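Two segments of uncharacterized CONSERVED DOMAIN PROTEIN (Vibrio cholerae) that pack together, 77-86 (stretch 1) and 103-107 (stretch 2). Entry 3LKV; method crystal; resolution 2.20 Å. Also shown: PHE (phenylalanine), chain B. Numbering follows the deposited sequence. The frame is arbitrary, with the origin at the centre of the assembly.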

ATOM      1  N   ALA A  77       3.848 -14.524 -12.525  1.00 19.99           N
ATOM      2  CA  ALA A  77       3.404 -15.916 -12.649  1.00 20.45           C
ATOM      3  C   ALA A  77       2.935 -16.189 -14.075  1.00 21.01           C
ATOM      4  O   ALA A  77       2.582 -15.283 -14.828  1.00 20.93           O
ATOM      5  N   THR A  78       2.959 -17.458 -14.445  1.00 21.62           N
ATOM      6  CA  THR A  78       2.825 -17.853 -15.847  1.00 21.49           C
ATOM      7  C   THR A  78       1.467 -17.555 -16.477  1.00 21.04           C
ATOM      8  O   THR A  78       1.396 -17.024 -17.587  1.00 20.10           O
ATOM      9  N   PRO A  79       0.375 -17.915 -15.792  1.00 21.53           N
ATOM     10  CA  PRO A  79      -0.942 -17.776 -16.458  1.00 22.07           C
ATOM     11  C   PRO A  79      -1.300 -16.301 -16.712  1.00 21.84           C
ATOM     12  O   PRO A  79      -1.814 -15.971 -17.761  1.00 21.44           O
ATOM     13  N   THR A  80      -0.915 -15.402 -15.821  1.00 21.33           N
ATOM     14  CA  THR A  80      -1.228 -13.982 -16.017  1.00 20.08           C
ATOM     15  C   THR A  80      -0.285 -13.424 -17.067  1.00 19.98           C
ATOM     16  O   THR A  80      -0.722 -12.668 -17.904  1.00 18.55           O
ATOM     17  N   ALA A  81       0.974 -13.883 -17.096  1.00 18.85           N
ATOM     18  CA  ALA A  81       1.877 -13.448 -18.171  1.00 19.15           C
ATOM     19  C   ALA A  81       1.345 -13.870 -19.517  1.00 18.44           C
ATOM     20  O   ALA A  81       1.354 -13.085 -20.442  1.00 19.66           O
ATOM     21  N   GLN A  82       0.859 -15.088 -19.604  1.00 17.86           N
ATOM     22  CA  GLN A  82       0.343 -15.602 -20.830  1.00 18.18           C
ATOM     23  C   GLN A  82      -0.822 -14.785 -21.316  1.00 18.54           C
ATOM     24  O   GLN A  82      -0.921 -14.505 -22.537  1.00 17.66           O
ATOM     25  N   ALA A  83      -1.712 -14.388 -20.404  1.00 17.42           N
ATOM     26  CA  ALA A  83      -2.851 -13.556 -20.832  1.00 16.79           C
ATOM     27  C   ALA A  83      -2.398 -12.194 -21.338  1.00 16.40           C
ATOM     28  O   ALA A  83      -3.018 -11.596 -22.245  1.00 16.55           O
ATOM     29  N   LEU A  84      -1.318 -11.661 -20.759  1.00 17.18           N
ATOM     30  CA  LEU A  84      -0.815 -10.365 -21.224  1.00 17.04           C
ATOM     31  C   LEU A  84      -0.266 -10.469 -22.657  1.00 17.09           C
ATOM     32  O   LEU A  84      -0.527  -9.598 -23.513  1.00 16.80           O
ATOM     33  N   VAL A  85       0.491 -11.522 -22.928  1.00 17.57           N
ATOM     34  CA  VAL A  85       1.090 -11.747 -24.248  1.00 18.30           C
ATOM     35  C   VAL A  85       0.026 -11.886 -25.331  1.00 19.68           C
ATOM     36  O   VAL A  85       0.198 -11.417 -26.485  1.00 19.75           O
ATOM     37  N   SER A  86      -1.105 -12.456 -24.944  1.00 19.47           N
ATOM     38  CA  SER A  86      -2.240 -12.540 -25.856  1.00 21.01           C
ATOM     39  C   SER A  86      -2.912 -11.156 -26.113  1.00 20.52           C
ATOM     40  O   SER A  86      -3.339 -10.825 -27.229  1.00 18.91           O
ATOM     41  N   GLY A 103       8.711 -22.663 -22.721  1.00 23.43           N
ATOM     42  CA  GLY A 103       7.660 -23.681 -22.689  1.00 24.17           C
ATOM     43  C   GLY A 103       6.294 -23.013 -22.577  1.00 24.42           C
ATOM     44  O   GLY A 103       5.350 -23.518 -23.127  1.00 24.59           O
ATOM     45  N   ALA A 104       6.217 -21.838 -21.934  1.00 23.73           N
ATOM     46  CA  ALA A 104       4.945 -21.125 -21.748  1.00 22.47           C
ATOM     47  C   ALA A 104       4.615 -20.279 -22.929  1.00 22.27           C
ATOM     48  O   ALA A 104       3.552 -19.638 -22.939  1.00 21.83           O
ATOM     49  N   LYS A 105       5.510 -20.215 -23.910  1.00 22.18           N
ATOM     50  CA  LYS A 105       5.244 -19.426 -25.135  1.00 23.39           C
ATOM     51  C   LYS A 105       5.211 -17.929 -24.935  1.00 22.19           C
ATOM     52  O   LYS A 105       4.578 -17.195 -25.671  1.00 22.84           O
ATOM     53  N   LEU A 106       5.927 -17.466 -23.946  1.00 21.20           N
ATOM     54  CA  LEU A 106       6.076 -16.058 -23.729  1.00 21.67           C
ATOM     55  C   LEU A 106       7.190 -15.465 -24.591  1.00 20.32           C
ATOM     56  O   LEU A 106       7.082 -14.317 -25.053  1.00 20.64           O
ATOM     57  N   VAL A 107       8.271 -16.222 -24.752  1.00 19.42           N
ATOM     58  CA  VAL A 107       9.360 -15.861 -25.622  1.00 19.11           C
ATOM     59  C   VAL A 107       9.800 -17.059 -26.491  1.00 21.31           C
ATOM     60  O   VAL A 107       9.690 -18.224 -26.084  1.00 20.96           O
TER

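Thr78 sits at a junction: its backbone and hydroxyl hold a free phenylalanine, while its methyl packs against the second stretch. At this first turn of the helix, Thr78 N donates a hydrogen bond to OXT of the bound PHE at 2.8 Å, nearly straight at 168°, and Thr78 OG1 donates another to O of the same ligand at 2.7 Å. Both carboxylate oxygens are thus held by one residue. Ala77, at the N-cap position just before the helix, has no side-chain oxygen to offer; its methyl CB instead lies 3.4 Å from PHE OXT and does not reach the second stretch. With chi1 at -68° (m), the hydroxyl of Thr78 is committed to the ligand and CG2 is left for Ala104, whose CB lies 3.7 Å from Thr78 CG2.

The contact as a whole is small, burying 263 Å² summed over both sides, and pairs a helix (78-86) with a segment that has no regular helix or strand. The helix is held by its own i to i+4 ladder, from Ala81 N to Ala77 O at 3.1 Å through Ser86 N to Gln82 O at 3.2 Å, so the backbone groups in that ladder are paired within the helix. The one hydrogen bond across the stretches comes from a side chain. Gln82 starts sideways from the helix, but its m, t rotamer with chi3 at -50° carries the amide to the second stretch, where Gln82 NE2 donates to Ala104 O at 3.0 Å and 164°. A backbone carbonyl in an irregular segment thereby gains a partner from the helix. Ala104 points its CB toward the helix, and this methyl also lies 3.9 Å from Gln82 NE2, so the residue is met by the amide as well as by the Thr78 methyl.

Leu106 is the main apolar piece, with 82 Å² covered, the largest share of any residue here. Its CB leaves sideways, yet the m, t rotamer (chi1 -58°, chi2 -179°) brings the end of the side chain nearer the helix. There Leu106 CD1 lies 3.9 Å from Ala81 CB and Leu106 CD2 is close to the same Ala81 CB at 4.1 Å, while Leu106 CD2 also approaches Val85 CG2 at 3.8 Å and packs 3.8 Å from both Gln82 CA and Gln82 CG. Ala81 and Val85, one helical turn apart, both point toward the second stretch; the small alanine and the branched valine, chi1 167° (t), together with the aliphatic part of Gln82, receive the leucine.

Beyond this cluster the contact thins. Val85 CG1 comes only within 4.4 Å of Lys105 O, and the extended Lys105 side chain (m, t, t, t) leads away from the helix. Gly103 has no side chain and makes no contact, and Val107 points away. On the helix, Pro79 and Ala83 also point away from the second stretch, and Leu84 leaves sideways without reaching it.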

ATOM      1  CB  ALA A  77       2.341 -16.311 -11.592  1.00 19.17           C
ATOM      2  CB  THR A  78       3.222 -19.346 -16.030  1.00 21.05           C
ATOM      3  OG1 THR A  78       4.629 -19.459 -15.796  1.00 23.41           O
ATOM      4  CG2 THR A  78       2.914 -19.824 -17.448  1.00 19.53           C
ATOM      5  CB  PRO A  79      -1.924 -18.461 -15.499  1.00 22.73           C
ATOM      6  CG  PRO A  79      -1.098 -19.229 -14.559  1.00 22.25           C
ATOM      7  CD  PRO A  79       0.280 -18.591 -14.505  1.00 21.05           C
ATOM      8  CB  THR A  80      -1.147 -13.217 -14.693  1.00 21.33           C
ATOM      9  OG1 THR A  80      -0.307 -13.951 -13.790  1.00 22.20           O
ATOM     10  CG2 THR A  80      -2.559 -13.142 -14.037  1.00 18.41           C
ATOM     11  CB  ALA A  81       3.307 -13.952 -17.972  1.00 19.15           C
ATOM     12  CB  GLN A  82      -0.083 -17.063 -20.688  1.00 18.61           C
ATOM     13  CG  GLN A  82       1.109 -18.052 -20.620  1.00 18.11           C
ATOM     14  CD  GLN A  82       0.612 -19.489 -20.478  1.00 21.03           C
ATOM     15  OE1 GLN A  82      -0.206 -19.757 -19.631  1.00 23.58           O
ATOM     16  NE2 GLN A  82       1.145 -20.405 -21.265  1.00 19.15           N
ATOM     17  CB  ALA A  83      -3.847 -13.384 -19.674  1.00 17.44           C
ATOM     18  CB  LEU A  84       0.243  -9.840 -20.286  1.00 18.37           C
ATOM     19  CG  LEU A  84      -0.161  -9.379 -18.858  1.00 17.53           C
ATOM     20  CD1 LEU A  84       1.055  -8.985 -18.136  1.00 16.59           C
ATOM     21  CD2 LEU A  84      -1.189  -8.259 -18.861  1.00 12.61           C
ATOM     22  CB  VAL A  85       2.064 -12.947 -24.236  1.00 19.61           C
ATOM     23  CG1 VAL A  85       2.437 -13.379 -25.716  1.00 19.64           C
ATOM     24  CG2 VAL A  85       3.275 -12.559 -23.429  1.00 17.54           C
ATOM     25  CB  SER A  86      -3.193 -13.616 -25.333  1.00 20.61           C
ATOM     26  OG  SER A  86      -4.397 -13.460 -26.034  1.00 27.27           O
ATOM     27  CB  ALA A 104       4.983 -20.248 -20.490  1.00 20.62           C
ATOM     28  CB  LYS A 105       3.951 -19.902 -25.836  1.00 24.84           C
ATOM     29  CG  LYS A 105       4.052 -21.412 -26.249  1.00 28.76           C
ATOM     30  CD  LYS A 105       2.856 -21.923 -27.113  1.00 36.26           C
ATOM     31  CE  LYS A 105       3.090 -23.429 -27.576  1.00 41.94           C
ATOM     32  NZ  LYS A 105       1.866 -24.152 -28.145  1.00 45.89           N
ATOM     33  CB  LEU A 106       6.430 -15.843 -22.269  1.00 21.83           C
ATOM     34  CG  LEU A 106       5.452 -16.385 -21.266  1.00 24.06           C
ATOM     35  CD1 LEU A 106       5.994 -16.021 -19.875  1.00 21.75           C
ATOM     36  CD2 LEU A 106       4.032 -15.825 -21.561  1.00 20.13           C
ATOM     37  CB  VAL A 107      10.565 -15.316 -24.812  1.00 19.63           C
ATOM     38  CG1 VAL A 107      10.181 -14.052 -23.981  1.00 17.11           C
ATOM     39  CG2 VAL A 107      11.170 -16.393 -23.955  1.00 17.24           C
TER
HETATM   40  N   PHE B 601       7.003 -19.929 -11.101  1.00 25.13           N
HETATM   41  CA  PHE B 601       5.495 -19.978 -10.936  1.00 25.84           C
HETATM   42  C   PHE B 601       4.836 -19.697 -12.314  1.00 26.17           C
HETATM   43  O   PHE B 601       5.558 -19.854 -13.343  1.00 26.52           O
HETATM   44  CB  PHE B 601       5.004 -19.029  -9.833  1.00 24.95           C
HETATM   45  CG  PHE B 601       5.249 -19.564  -8.424  1.00 29.64           C
HETATM   46  CD1 PHE B 601       4.477 -20.627  -7.922  1.00 31.16           C
HETATM   47  CD2 PHE B 601       6.240 -19.040  -7.624  1.00 29.40           C
HETATM   48  CE1 PHE B 601       4.705 -21.136  -6.684  1.00 34.33           C
HETATM   49  CE2 PHE B 601       6.468 -19.536  -6.376  1.00 29.61           C
HETATM   50  CZ  PHE B 601       5.723 -20.587  -5.883  1.00 31.20           C
HETATM   51  OXT PHE B 601       3.639 -19.365 -12.459  1.00 26.45           O